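Local structure of integrase (Bovine immunodeficiency virus, 3KKS) at residues R51-H56 / E141-S146; W5-T10 / I16-V21; H99-D104 / K129-I134; R69-C74 / I79-G84. The protein probably inserts a DNA copy of the viral genome into host DNA, as retroviral integrases do, the crystallised part being the catalytic core domain. All blocks are in the same frame, centred on the assembly; numbering follows the deposited sequence.

Overall arrangement
The four contacts are arranged round an RNase H-like sheet. Contact 2 is at its heart, about 5 Å from the centre of the chain, and carries Asp8 beside Asp60, where the active site of this family is expected. Contact 1 touches it at Trp5, near the start of strand 4-12: Trp5 NE1 bonds Thr53 O at 2.9 Å and Trp5 CZ2 packs on Tyr52 CB. Contact 4 flanks the edge strand 80-83 and meets contact 1 through His56 NE2 and Thr82 OG1, 2.9 Å apart. Contact 3 belongs to the opposite side of the chain, with centres about 28 Å from contact 4, but reaches contact 2 where His99 packs on Thr10 and Val19.

Contact 1 of 4, residues R51-H56 / E141-S146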
loop_
_atom_site.group_PDB
_atom_site.type_symbol
_atom_site.label_atom_id
_atom_site.label_comp_id
_atom_site.label_asym_id
_atom_site.label_seq_id
_atom_site.Cartn_x
_atom_site.Cartn_y
_atom_site.Cartn_z
ATOM N N ARG A 51 -0.744 0.937 11.939
ATOM C CA ARG A 51 -0.985 -0.495 11.838
ATOM C C ARG A 51 0.237 -1.375 11.565
ATOM O O ARG A 51 0.315 -2.499 12.043
ATOM C CB ARG A 51 -2.027 -0.746 10.747
ATOM C CG ARG A 51 -3.261 0.142 10.868
ATOM C CD ARG A 51 -4.239 -0.062 9.709
ATOM N NE ARG A 51 -5.387 0.843 9.797
ATOM C CZ ARG A 51 -6.200 0.920 10.846
ATOM N NH1 ARG A 51 -5.996 0.140 11.899
ATOM N NH2 ARG A 51 -7.213 1.777 10.849
ATOM N N TYR A 52 1.196 -0.863 10.808
ATOM C CA TYR A 52 2.360 -1.654 10.447
ATOM C C TYR A 52 3.684 -0.990 10.797
ATOM O O TYR A 52 3.731 0.107 11.345
ATOM C CB TYR A 52 2.340 -1.900 8.936
ATOM C CG TYR A 52 1.070 -2.543 8.420
ATOM C CD1 TYR A 52 0.953 -3.928 8.345
ATOM C CD2 TYR A 52 -0.003 -1.767 7.987
ATOM C CE1 TYR A 52 -0.195 -4.530 7.848
ATOM C CE2 TYR A 52 -1.159 -2.360 7.488
ATOM C CZ TYR A 52 -1.245 -3.743 7.421
ATOM O OH TYR A 52 -2.372 -4.351 6.928
ATOM N N THR A 53 4.763 -1.681 10.458
ATOM C CA THR A 53 6.101 -1.162 10.663
ATOM C C THR A 53 6.500 -0.586 9.312
ATOM O O THR A 53 6.456 -1.275 8.294
ATOM C CB THR A 53 7.084 -2.277 11.037
ATOM O OG1 THR A 53 6.699 -2.842 12.296
ATOM C CG2 THR A 53 8.498 -1.736 11.135
ATOM N N VAL A 54 6.860 0.688 9.298
ATOM C CA VAL A 54 7.257 1.343 8.069
ATOM C C VAL A 54 8.593 2.015 8.311
ATOM O O VAL A 54 8.678 2.994 9.054
ATOM C CB VAL A 54 6.239 2.415 7.655
ATOM C CG1 VAL A 54 6.662 3.063 6.343
ATOM C CG2 VAL A 54 4.869 1.795 7.549
ATOM N N LEU A 55 9.630 1.485 7.674
ATOM C CA LEU A 55 10.977 2.018 7.825
ATOM C C LEU A 55 11.425 2.849 6.642
ATOM O O LEU A 55 12.279 3.723 6.775
ATOM C CB LEU A 55 11.957 0.867 8.053
ATOM C CG LEU A 55 12.202 0.499 9.516
ATOM C CD1 LEU A 55 11.042 0.942 10.390
ATOM C CD2 LEU A 55 12.428 -0.995 9.620
ATOM N N HIS A 56 10.839 2.585 5.485
ATOM C CA HIS A 56 11.215 3.307 4.288
ATOM C C HIS A 56 9.993 3.455 3.397
ATOM O O HIS A 56 9.270 2.486 3.155
ATOM C CB HIS A 56 12.333 2.534 3.570
ATOM C CG HIS A 56 12.931 3.260 2.406
ATOM N ND1 HIS A 56 14.182 2.957 1.911
ATOM C CD2 HIS A 56 12.449 4.258 1.625
ATOM C CE1 HIS A 56 14.443 3.738 0.877
ATOM N NE2 HIS A 56 13.407 4.535 0.684
ATOM N N GLU A 141 0.975 -13.773 6.318
ATOM C CA GLU A 141 1.820 -14.614 7.167
ATOM C C GLU A 141 3.283 -14.236 7.001
ATOM O O GLU A 141 4.040 -14.205 7.967
ATOM C CB GLU A 141 1.637 -16.096 6.819
ATOM C CG GLU A 141 0.208 -16.590 6.974
ATOM C CD GLU A 141 0.005 -17.995 6.440
ATOM O OE1 GLU A 141 0.465 -18.285 5.314
ATOM O OE2 GLU A 141 -0.628 -18.809 7.140
ATOM N N ILE A 142 3.675 -13.948 5.768
ATOM C CA ILE A 142 5.042 -13.570 5.468
ATOM C C ILE A 142 5.410 -12.278 6.189
ATOM O O ILE A 142 6.469 -12.186 6.810
ATOM C CB ILE A 142 5.223 -13.388 3.949
ATOM C CG1 ILE A 142 5.084 -14.745 3.248
ATOM C CG2 ILE A 142 6.565 -12.740 3.651
ATOM C CD1 ILE A 142 5.366 -14.708 1.758
ATOM N N TYR A 143 4.536 -11.279 6.099
ATOM C CA TYR A 143 4.779 -10.001 6.754
ATOM C C TYR A 143 4.877 -10.207 8.257
ATOM O O TYR A 143 5.792 -9.697 8.907
ATOM C CB TYR A 143 3.645 -9.010 6.474
ATOM C CG TYR A 143 3.799 -7.735 7.270
ATOM C CD1 TYR A 143 4.646 -6.714 6.835
ATOM C CD2 TYR A 143 3.161 -7.582 8.501
ATOM C CE1 TYR A 143 4.860 -5.578 7.609
ATOM C CE2 TYR A 143 3.368 -6.448 9.287
ATOM C CZ TYR A 143 4.219 -5.453 8.836
ATOM O OH TYR A 143 4.443 -4.338 9.609
ATOM N N LEU A 144 3.915 -10.942 8.800
ATOM C CA LEU A 144 3.876 -11.234 10.224
ATOM C C LEU A 144 5.171 -11.891 10.662
ATOM O O LEU A 144 5.675 -11.626 11.752
ATOM C CB LEU A 144 2.714 -12.174 10.536
ATOM C CG LEU A 144 2.790 -12.847 11.904
ATOM C CD1 LEU A 144 2.654 -11.796 12.992
ATOM C CD2 LEU A 144 1.695 -13.905 12.026
ATOM N N GLU A 145 5.704 -12.753 9.807
ATOM C CA GLU A 145 6.937 -13.455 10.121
ATOM C C GLU A 145 8.111 -12.492 10.144
ATOM O O GLU A 145 8.927 -12.533 11.062
ATOM C CB GLU A 145 7.188 -14.569 9.108
ATOM C CG GLU A 145 8.335 -15.490 9.481
ATOM C CD GLU A 145 8.166 -16.090 10.863
ATOM O OE1 GLU A 145 7.054 -16.567 11.167
ATOM O OE2 GLU A 145 9.146 -16.086 11.641
ATOM N N SER A 146 8.199 -11.623 9.143
ATOM C CA SER A 146 9.289 -10.653 9.091
ATOM C C SER A 146 9.209 -9.771 10.337
ATOM O O SER A 146 10.217 -9.301 10.853
ATOM C CB SER A 146 9.181 -9.790 7.828
ATOM O OG SER A 146 8.036 -8.952 7.869
#
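Tyr143 reaches out of helix 139-148 and sets its hydroxyl against the backbone of the loop at Tyr52 and Thr53. The amide of Thr53 is the donor: its N lies 2.8 Å from Tyr143 OH, at the edge of the phenol and near the ring plane, and the N-H points almost straight at the oxygen (170°). Tyr143 holds CG anti to its own backbone N (chi1 174°), which extends the ring from the helix towards the loop. Tyr52 completes the grip with a T-shaped stack, its ring edge turned to the face of Tyr143, centroids 5.4 Å apart and planes at 83°. The closest carbons are Tyr52 CD1 and Tyr143 CE2, at 3.6 Å, while Tyr52 CB sits 3.3 Å from Tyr143 OH. Thr53 CB lies 3.6 Å from Tyr143 OH. Glu147 ties the polar ends together, taking a hydrogen bond from Thr53 OG1 and a weak one from Tyr143 OH; Tyr52 OH goes instead to Glu29. The contact thus pins the C-terminal helix 139-148 to the loop between helix 38-51 and strand 56-59, with Trp5 of strand 4-12 packed against Tyr52 and Leu27 touching both tyrosines.

Contact 2 of 4, residues W5-T10 / I16-V21; sequences WQMDNT and IIWVAV
Met7 and Trp18 meet on the packed face of this antiparallel pair of strands. Met7 SD lies at the edge of the indole, in its plane, 3.7 Å from Trp18 NE1, a Met-aromatic contact made past the rim rather than over the ring. With its CG between backbone N and carbonyl carbon (chi1 55°), Met7 then runs fully extended, which lifts the sulfur up to the indole. Asn9 OD1 approaches another part of the same edge, 3.3 Å from Trp18 CD1. Neither Asn9 OD1 nor Trp18 NE1 finds a hydrogen-bonding partner, a polar cost paid inside the packing. Trp5 CE3 packs 4.0 Å from Ala20 CB. Leu48 of helix 38-51 and Phe65 close over this side.

On the other face Asp8 is looser: partly exposed, its side chain making no close contact with strand 16-21. Thr10 is well packed, and His99 and Ala98 of helix 89-109 cover part of this face. A water donates to both Gln6 O and Val19 O, 2.9 Å away, though other acceptors compete for its protons. Thr10 bends its hydroxyl back, OG1 donating to Ile17 O at 3.2 Å, while Thr10 N reaches that oxygen from the opposite face of its carbonyl plane. Between the strands, paired backbone bonds join Gln6 to Val21, Asp8 to Val19 and Thr10 to Ile17; Val19 N to Asp8 O measures 2.7 Å.

This is the β-hairpin that opens the RNase H-like fold. Asp8, close to Asp60, sits where retroviral integrases carry the first aspartate of the D,D-35-E motif, consistent with an active-site position.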
loop_
_atom_site.group_PDB
_atom_site.type_symbol
_atom_site.label_atom_id
_atom_site.label_comp_id
_atom_site.label_asym_id
_atom_site.label_seq_id
_atom_site.Cartn_x
_atom_site.Cartn_y
_atom_site.Cartn_z
ATOM N N TRP A 5 7.875 0.259 1.994
ATOM C CA TRP A 5 6.563 0.279 1.376
ATOM C C TRP A 5 6.553 1.305 0.259
ATOM O O TRP A 5 7.099 2.391 0.416
ATOM C CB TRP A 5 5.485 0.675 2.385
ATOM C CG TRP A 5 5.313 -0.250 3.545
ATOM C CD1 TRP A 5 6.177 -0.435 4.581
ATOM C CD2 TRP A 5 4.169 -1.072 3.821
ATOM N NE1 TRP A 5 5.641 -1.318 5.490
ATOM C CE2 TRP A 5 4.406 -1.723 5.048
ATOM C CE3 TRP A 5 2.963 -1.317 3.146
ATOM C CZ2 TRP A 5 3.484 -2.607 5.626
ATOM C CZ3 TRP A 5 2.042 -2.192 3.712
ATOM C CH2 TRP A 5 2.309 -2.829 4.948
ATOM N N GLN A 6 5.939 0.958 -0.870
ATOM C CA GLN A 6 5.826 1.897 -1.971
ATOM C C GLN A 6 4.360 2.268 -2.109
ATOM O O GLN A 6 3.484 1.396 -2.139
ATOM C CB GLN A 6 6.322 1.304 -3.289
ATOM C CG GLN A 6 6.043 2.234 -4.461
ATOM C CD GLN A 6 6.879 1.928 -5.681
ATOM O OE1 GLN A 6 6.556 2.368 -6.791
ATOM N NE2 GLN A 6 7.970 1.179 -5.487
ATOM N N MET A 7 4.101 3.563 -2.196
ATOM C CA MET A 7 2.747 4.059 -2.297
ATOM C C MET A 7 2.471 4.768 -3.604
ATOM O O MET A 7 3.365 5.354 -4.211
ATOM C CB MET A 7 2.471 5.014 -1.142
ATOM C CG MET A 7 3.471 6.146 -1.042
ATOM S SD MET A 7 3.125 7.268 0.336
ATOM C CE MET A 7 4.555 8.396 0.170
ATOM N N ASP A 8 1.211 4.713 -4.016
ATOM C CA ASP A 8 0.750 5.344 -5.241
ATOM C C ASP A 8 -0.745 5.574 -5.104
ATOM O O ASP A 8 -1.422 4.917 -4.312
ATOM C CB ASP A 8 0.994 4.437 -6.455
ATOM C CG ASP A 8 2.458 4.354 -6.844
ATOM O OD1 ASP A 8 3.025 5.398 -7.249
ATOM O OD2 ASP A 8 3.040 3.246 -6.750
ATOM N N ASN A 9 -1.248 6.529 -5.869
ATOM C CA ASN A 9 -2.663 6.819 -5.881
ATOM C C ASN A 9 -3.171 6.209 -7.166
ATOM O O ASN A 9 -2.493 6.261 -8.189
ATOM C CB ASN A 9 -2.911 8.324 -5.890
ATOM C CG ASN A 9 -2.591 8.961 -4.568
ATOM O OD1 ASN A 9 -2.999 8.467 -3.521
ATOM N ND2 ASN A 9 -1.864 10.070 -4.602
ATOM N N THR A 10 -4.347 5.603 -7.111
ATOM C CA THR A 10 -4.914 5.010 -8.304
ATOM C C THR A 10 -6.372 5.390 -8.369
ATOM O O THR A 10 -6.911 5.999 -7.449
ATOM C CB THR A 10 -4.829 3.479 -8.289
ATOM O OG1 THR A 10 -5.632 2.970 -7.218
ATOM C CG2 THR A 10 -3.398 3.032 -8.104
ATOM N N ILE A 16 -10.927 7.649 -5.808
ATOM C CA ILE A 16 -9.468 7.686 -5.778
ATOM C C ILE A 16 -9.038 6.727 -4.673
ATOM O O ILE A 16 -9.644 6.700 -3.603
ATOM C CB ILE A 16 -8.917 9.082 -5.397
ATOM C CG1 ILE A 16 -9.556 10.178 -6.256
ATOM C CG2 ILE A 16 -7.400 9.094 -5.572
ATOM C CD1 ILE A 16 -9.102 11.585 -5.870
ATOM N N ILE A 17 -7.989 5.950 -4.908
ATOM C CA ILE A 17 -7.543 5.010 -3.887
ATOM C C ILE A 17 -6.036 5.039 -3.661
ATOM O O ILE A 17 -5.258 4.770 -4.577
ATOM C CB ILE A 17 -7.962 3.564 -4.250
ATOM C CG1 ILE A 17 -9.487 3.448 -4.233
ATOM C CG2 ILE A 17 -7.351 2.570 -3.261
ATOM C CD1 ILE A 17 -10.011 2.149 -4.827
ATOM N N TRP A 18 -5.639 5.393 -2.442
ATOM C CA TRP A 18 -4.235 5.420 -2.058
ATOM C C TRP A 18 -3.855 3.961 -1.822
ATOM O O TRP A 18 -4.578 3.238 -1.138
ATOM C CB TRP A 18 -4.060 6.200 -0.763
ATOM C CG TRP A 18 -2.644 6.303 -0.305
ATOM C CD1 TRP A 18 -1.683 7.154 -0.787
ATOM C CD2 TRP A 18 -2.027 5.565 0.756
ATOM N NE1 TRP A 18 -0.516 6.994 -0.085
ATOM C CE2 TRP A 18 -0.698 6.024 0.873
ATOM C CE3 TRP A 18 -2.476 4.559 1.628
ATOM C CZ2 TRP A 18 0.196 5.522 1.825
ATOM C CZ3 TRP A 18 -1.582 4.053 2.585
ATOM C CH2 TRP A 18 -0.265 4.540 2.673
ATOM N N VAL A 19 -2.725 3.532 -2.375
ATOM C CA VAL A 19 -2.281 2.149 -2.243
ATOM C C VAL A 19 -0.824 2.003 -1.820
ATOM O O VAL A 19 0.073 2.592 -2.416
ATOM C CB VAL A 19 -2.458 1.396 -3.589
ATOM C CG1 VAL A 19 -1.941 -0.041 -3.465
ATOM C CG2 VAL A 19 -3.925 1.407 -4.012
ATOM N N ALA A 20 -0.578 1.198 -0.794
ATOM C CA ALA A 20 0.791 0.971 -0.346
ATOM C C ALA A 20 1.072 -0.522 -0.368
ATOM O O ALA A 20 0.250 -1.322 0.074
ATOM C CB ALA A 20 1.005 1.532 1.070
ATOM N N VAL A 21 2.234 -0.900 -0.894
ATOM C CA VAL A 21 2.611 -2.302 -0.957
ATOM C C VAL A 21 3.920 -2.534 -0.227
ATOM O O VAL A 21 4.902 -1.824 -0.462
ATOM C CB VAL A 21 2.782 -2.783 -2.414
ATOM C CG1 VAL A 21 3.175 -4.267 -2.432
ATOM C CG2 VAL A 21 1.490 -2.552 -3.190
HETATM O O HOH W 1 1.696 1.330 -4.476
#

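Contact 3 of 4, residues H99-D104 / K129-I134; sequences HRDLKD and KKRGGI
The carboxylate of Asp101 and the guanidinium of Arg131 stand almost perpendicular, their planes 85° apart, and meet through one oxygen and one nitrogen. Asp101 OD1 lies at the edge of the guanidinium, near its plane, 2.8 Å from Arg131 NH2. Crossed in this way, the two groups form a salt bridge with a single close pair instead of the two-pronged, coplanar kind. The other arm of the guanidinium, NH1, is bonded to the carbonyl of Leu127, which helps to set its rotation, with NH2 turned to the carboxylate. Arg131 gets there by a folded route: chi1 near 62° brings the chain close to its own backbone, and it bends again at chi2 and chi3.

On the second oxygen, Arg100 comes in from the same helix as Asp101. Its NE is 3.0 Å from Asp101 OD2, meeting the oxygen nearly head-on along the C-O bond while the oxygen lies 20° out of the guanidinium plane; its NH2 adds a weak bond to the same atom. Arg100 NE also faces Asp104 OD1 at 3.3 Å, extending the network one turn along helix 89-109.

The buried Asp101 is therefore flanked by two arginines, which would be expected to favour its ionised form. This small ionic network ties the loop following helix 116-129 to helix 89-109 by charge, with little apolar packing between the two segments.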
loop_
_atom_site.group_PDB
_atom_site.type_symbol
_atom_site.label_atom_id
_atom_site.label_comp_id
_atom_site.label_asym_id
_atom_site.label_seq_id
_atom_site.Cartn_x
_atom_site.Cartn_y
_atom_site.Cartn_z
ATOM N N HIS A 99 -1.113 -4.109 -7.838
ATOM C CA HIS A 99 -2.123 -3.160 -8.304
ATOM C C HIS A 99 -3.094 -3.822 -9.267
ATOM O O HIS A 99 -4.282 -3.515 -9.274
ATOM C CB HIS A 99 -1.465 -1.961 -8.993
ATOM C CG HIS A 99 -0.964 -0.921 -8.040
ATOM N ND1 HIS A 99 -1.557 0.319 -7.919
ATOM C CD2 HIS A 99 0.056 -0.939 -7.154
ATOM C CE1 HIS A 99 -0.918 1.020 -6.998
ATOM N NE2 HIS A 99 0.064 0.281 -6.519
ATOM N N ARG A 100 -2.571 -4.730 -10.081
ATOM C CA ARG A 100 -3.374 -5.455 -11.058
ATOM C C ARG A 100 -4.308 -6.414 -10.328
ATOM O O ARG A 100 -5.506 -6.448 -10.588
ATOM C CB ARG A 100 -2.443 -6.225 -12.006
ATOM C CG ARG A 100 -3.077 -6.689 -13.297
ATOM C CD ARG A 100 -3.919 -7.931 -13.096
ATOM N NE ARG A 100 -3.156 -9.027 -12.500
ATOM C CZ ARG A 100 -2.025 -9.520 -13.000
ATOM N NH1 ARG A 100 -1.510 -9.016 -14.116
ATOM N NH2 ARG A 100 -1.406 -10.524 -12.384
ATOM N N ASP A 101 -3.747 -7.180 -9.401
ATOM C CA ASP A 101 -4.518 -8.139 -8.624
ATOM C C ASP A 101 -5.586 -7.439 -7.781
ATOM O O ASP A 101 -6.671 -7.975 -7.570
ATOM C CB ASP A 101 -3.584 -8.938 -7.715
ATOM C CG ASP A 101 -2.684 -9.880 -8.490
ATOM O OD1 ASP A 101 -1.779 -10.481 -7.879
ATOM O OD2 ASP A 101 -2.888 -10.024 -9.711
ATOM N N LEU A 102 -5.271 -6.244 -7.298
ATOM C CA LEU A 102 -6.205 -5.487 -6.488
ATOM C C LEU A 102 -7.382 -5.071 -7.350
ATOM O O LEU A 102 -8.539 -5.147 -6.928
ATOM C CB LEU A 102 -5.527 -4.239 -5.912
ATOM C CG LEU A 102 -6.394 -3.415 -4.961
ATOM C CD1 LEU A 102 -6.717 -4.252 -3.739
ATOM C CD2 LEU A 102 -5.675 -2.127 -4.555
ATOM N N LYS A 103 -7.076 -4.614 -8.562
ATOM C CA LYS A 103 -8.108 -4.183 -9.485
ATOM C C LYS A 103 -8.992 -5.361 -9.893
ATOM O O LYS A 103 -10.184 -5.187 -10.116
ATOM C CB LYS A 103 -7.466 -3.517 -10.701
ATOM C CG LYS A 103 -6.774 -2.203 -10.348
ATOM C CD LYS A 103 -6.046 -1.593 -11.538
ATOM C CE LYS A 103 -5.373 -0.275 -11.166
ATOM N NZ LYS A 103 -6.365 0.743 -10.727
ATOM N N ASP A 104 -8.417 -6.558 -9.959
ATOM C CA ASP A 104 -9.185 -7.752 -10.306
ATOM C C ASP A 104 -10.155 -8.089 -9.167
ATOM O O ASP A 104 -11.312 -8.426 -9.409
ATOM C CB ASP A 104 -8.245 -8.940 -10.562
ATOM C CG ASP A 104 -7.402 -8.761 -11.819
ATOM O OD1 ASP A 104 -6.384 -9.481 -11.975
ATOM O OD2 ASP A 104 -7.766 -7.905 -12.656
ATOM N N LYS A 129 -4.764 -12.482 2.754
ATOM C CA LYS A 129 -5.046 -13.656 3.557
ATOM C C LYS A 129 -5.668 -14.853 2.852
ATOM O O LYS A 129 -5.773 -15.919 3.451
ATOM C CB LYS A 129 -5.969 -13.260 4.704
ATOM C CG LYS A 129 -5.450 -12.143 5.591
ATOM C CD LYS A 129 -6.492 -11.783 6.640
ATOM C CE LYS A 129 -5.893 -10.977 7.769
ATOM N NZ LYS A 129 -6.933 -10.676 8.788
ATOM N N LYS A 130 -6.081 -14.709 1.598
ATOM C CA LYS A 130 -6.731 -15.837 0.937
ATOM C C LYS A 130 -6.025 -16.434 -0.267
ATOM O O LYS A 130 -6.655 -17.049 -1.125
ATOM C CB LYS A 130 -8.165 -15.445 0.575
ATOM C CG LYS A 130 -9.018 -15.187 1.811
ATOM C CD LYS A 130 -10.380 -14.643 1.462
ATOM C CE LYS A 130 -11.276 -14.614 2.693
ATOM N NZ LYS A 130 -12.555 -13.885 2.433
ATOM N N ARG A 131 -4.714 -16.255 -0.328
ATOM C CA ARG A 131 -3.916 -16.808 -1.407
ATOM C C ARG A 131 -2.556 -17.139 -0.813
ATOM O O ARG A 131 -2.070 -16.442 0.081
ATOM C CB ARG A 131 -3.771 -15.798 -2.549
ATOM C CG ARG A 131 -3.059 -14.535 -2.153
ATOM C CD ARG A 131 -3.709 -13.335 -2.792
ATOM N NE ARG A 131 -3.084 -12.944 -4.047
ATOM C CZ ARG A 131 -2.160 -11.996 -4.168
ATOM N NH1 ARG A 131 -1.737 -11.331 -3.107
ATOM N NH2 ARG A 131 -1.677 -11.693 -5.363
ATOM N N GLY A 132 -1.958 -18.219 -1.293
ATOM C CA GLY A 132 -0.659 -18.617 -0.796
ATOM C C GLY A 132 0.371 -18.522 -1.897
ATOM O O GLY A 132 0.038 -18.321 -3.066
ATOM N N GLY A 133 1.633 -18.659 -1.536
ATOM C CA GLY A 133 2.653 -18.597 -2.552
ATOM C C GLY A 133 3.439 -19.880 -2.620
ATOM O O GLY A 133 3.066 -20.857 -3.256
ATOM N N ILE A 134 4.557 -19.837 -1.931
ATOM C CA ILE A 134 5.507 -20.917 -1.834
ATOM C C ILE A 134 5.388 -21.291 -0.361
ATOM O O ILE A 134 5.421 -20.408 0.490
ATOM C CB ILE A 134 6.880 -20.333 -2.193
ATOM C CG1 ILE A 134 6.943 -20.138 -3.707
ATOM C CG2 ILE A 134 7.999 -21.160 -1.616
ATOM C CD1 ILE A 134 8.229 -19.539 -4.173
#

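Contact 4 of 4, residues R69-C74 / I79-G84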
loop_
_atom_site.group_PDB
_atom_site.type_symbol
_atom_site.label_atom_id
_atom_site.label_comp_id
_atom_site.label_asym_id
_atom_site.label_seq_id
_atom_site.Cartn_x
_atom_site.Cartn_y
_atom_site.Cartn_z
ATOM N N ARG A 69 4.918 18.911 3.801
ATOM C CA ARG A 69 4.020 18.242 4.729
ATOM C C ARG A 69 4.440 16.772 4.855
ATOM O O ARG A 69 4.643 16.261 5.957
ATOM C CB ARG A 69 2.580 18.353 4.196
ATOM C CG ARG A 69 1.637 17.242 4.636
ATOM C CD ARG A 69 0.828 17.613 5.861
ATOM N NE ARG A 69 -0.192 18.610 5.554
ATOM C CZ ARG A 69 -1.114 19.023 6.415
ATOM N NH1 ARG A 69 -1.151 18.524 7.646
ATOM N NH2 ARG A 69 -1.997 19.938 6.048
ATOM N N ILE A 70 4.597 16.109 3.714
ATOM C CA ILE A 70 4.971 14.698 3.679
ATOM C C ILE A 70 6.420 14.466 4.062
ATOM O O ILE A 70 6.743 13.499 4.765
ATOM C CB ILE A 70 4.718 14.105 2.280
ATOM C CG1 ILE A 70 3.261 14.351 1.885
ATOM C CG2 ILE A 70 5.048 12.619 2.265
ATOM C CD1 ILE A 70 2.254 13.983 2.976
ATOM N N GLU A 71 7.294 15.354 3.596
ATOM C CA GLU A 71 8.717 15.258 3.895
ATOM C C GLU A 71 8.962 15.407 5.392
ATOM O O GLU A 71 9.727 14.650 5.985
ATOM C CB GLU A 71 9.490 16.337 3.135
ATOM C CG GLU A 71 10.392 15.793 2.026
ATOM C CD GLU A 71 9.945 16.216 0.639
ATOM O OE1 GLU A 71 9.719 17.430 0.433
ATOM O OE2 GLU A 71 9.829 15.337 -0.245
ATOM N N ASN A 72 8.317 16.385 6.010
ATOM C CA ASN A 72 8.497 16.572 7.442
ATOM C C ASN A 72 7.813 15.457 8.247
ATOM O O ASN A 72 8.306 15.049 9.296
ATOM C CB ASN A 72 7.972 17.943 7.873
ATOM C CG ASN A 72 8.843 19.087 7.367
ATOM O OD1 ASN A 72 10.009 18.893 7.024
ATOM N ND2 ASN A 72 8.282 20.288 7.335
ATOM N N LEU A 73 6.684 14.959 7.749
ATOM C CA LEU A 73 5.969 13.890 8.437
ATOM C C LEU A 73 6.839 12.636 8.545
ATOM O O LEU A 73 6.888 11.990 9.594
ATOM C CB LEU A 73 4.667 13.557 7.702
ATOM C CG LEU A 73 3.911 12.343 8.250
ATOM C CD1 LEU A 73 3.715 12.505 9.748
ATOM C CD2 LEU A 73 2.577 12.186 7.543
ATOM N N CYS A 74 7.531 12.296 7.462
ATOM C CA CYS A 74 8.396 11.128 7.468
ATOM C C CYS A 74 9.592 11.336 8.387
ATOM O O CYS A 74 10.064 10.392 9.018
ATOM C CB CYS A 74 8.875 10.808 6.056
ATOM S SG CYS A 74 7.584 10.136 4.982
ATOM N N ILE A 79 11.004 7.949 9.212
ATOM C CA ILE A 79 10.856 7.114 8.026
ATOM C C ILE A 79 11.727 7.621 6.880
ATOM O O ILE A 79 11.695 8.795 6.539
ATOM C CB ILE A 79 9.387 7.091 7.540
ATOM C CG1 ILE A 79 8.503 6.378 8.564
ATOM C CG2 ILE A 79 9.293 6.395 6.194
ATOM C CD1 ILE A 79 7.026 6.444 8.231
ATOM N N THR A 80 12.506 6.733 6.289
ATOM C CA THR A 80 13.345 7.127 5.171
ATOM C C THR A 80 12.418 7.295 3.980
ATOM O O THR A 80 11.602 6.422 3.698
ATOM C CB THR A 80 14.379 6.054 4.855
ATOM O OG1 THR A 80 15.130 5.767 6.038
ATOM C CG2 THR A 80 15.325 6.531 3.765
ATOM N N LYS A 81 12.528 8.422 3.291
ATOM C CA LYS A 81 11.678 8.674 2.140
ATOM C C LYS A 81 12.498 8.921 0.888
ATOM O O LYS A 81 13.494 9.642 0.918
ATOM C CB LYS A 81 10.764 9.872 2.409
ATOM C CG LYS A 81 9.938 10.307 1.210
ATOM C CD LYS A 81 9.023 11.474 1.562
ATOM C CE LYS A 81 8.500 12.165 0.312
ATOM N NZ LYS A 81 7.839 11.228 -0.619
ATOM N N THR A 82 12.073 8.302 -0.207
ATOM C CA THR A 82 12.747 8.441 -1.491
ATOM C C THR A 82 11.703 8.662 -2.573
ATOM O O THR A 82 10.505 8.501 -2.329
ATOM C CB THR A 82 13.598 7.192 -1.824
ATOM O OG1 THR A 82 12.782 6.014 -1.777
ATOM C CG2 THR A 82 14.744 7.056 -0.821
ATOM N N THR A 83 12.160 9.027 -3.766
ATOM C CA THR A 83 11.259 9.305 -4.878
ATOM C C THR A 83 11.830 8.865 -6.229
ATOM O O THR A 83 13.015 8.555 -6.347
ATOM C CB THR A 83 10.928 10.819 -4.920
ATOM O OG1 THR A 83 10.315 11.201 -3.682
ATOM C CG2 THR A 83 9.977 11.145 -6.061
ATOM N N GLY A 84 10.971 8.826 -7.241
ATOM C CA GLY A 84 11.408 8.433 -8.566
ATOM C C GLY A 84 11.386 6.939 -8.814
ATOM O O GLY A 84 12.407 6.264 -8.688
#
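Lys81 lays its aliphatic chain over Ile70 and Cys74 on the side of helix 68-76 that faces the strand. Its CD lies 3.9 Å from Cys74 SG, and its CE is 4.0 Å from Ile70 CG2. The chain runs extended from CB to CE and turns only at the last torsion (chi4 54°), which swings the ammonium towards the carbonyl of Phe65, its hydrogen-bonding partner. Glu71 comes in across the lysine at about a right angle, placing OE2 3.5 Å from Lys81 CE; the charged atoms, OE2 and NZ, are 4.6 Å apart, too far for a salt bridge but probably still attractive.

Nearer the helix end the backbones join. Ile79 N donates to Cys74 O at 2.6 Å in a nearly straight bond (174°), from residue i+5 back to i, joining the helix's last turn to the start of the strand. Their side chains follow, with Cys74 CB and Ile79 CB 4.0 Å apart.

Helix 68-76 and strand 80-83 follow each other closely in the chain, their short segment axes at 146°. The strand is the outermost on this side within the chain, next to 56-59, whose Leu57 touches both Cys74 and Ile79, while helix 38-51 packs against Ile70 and Ile79.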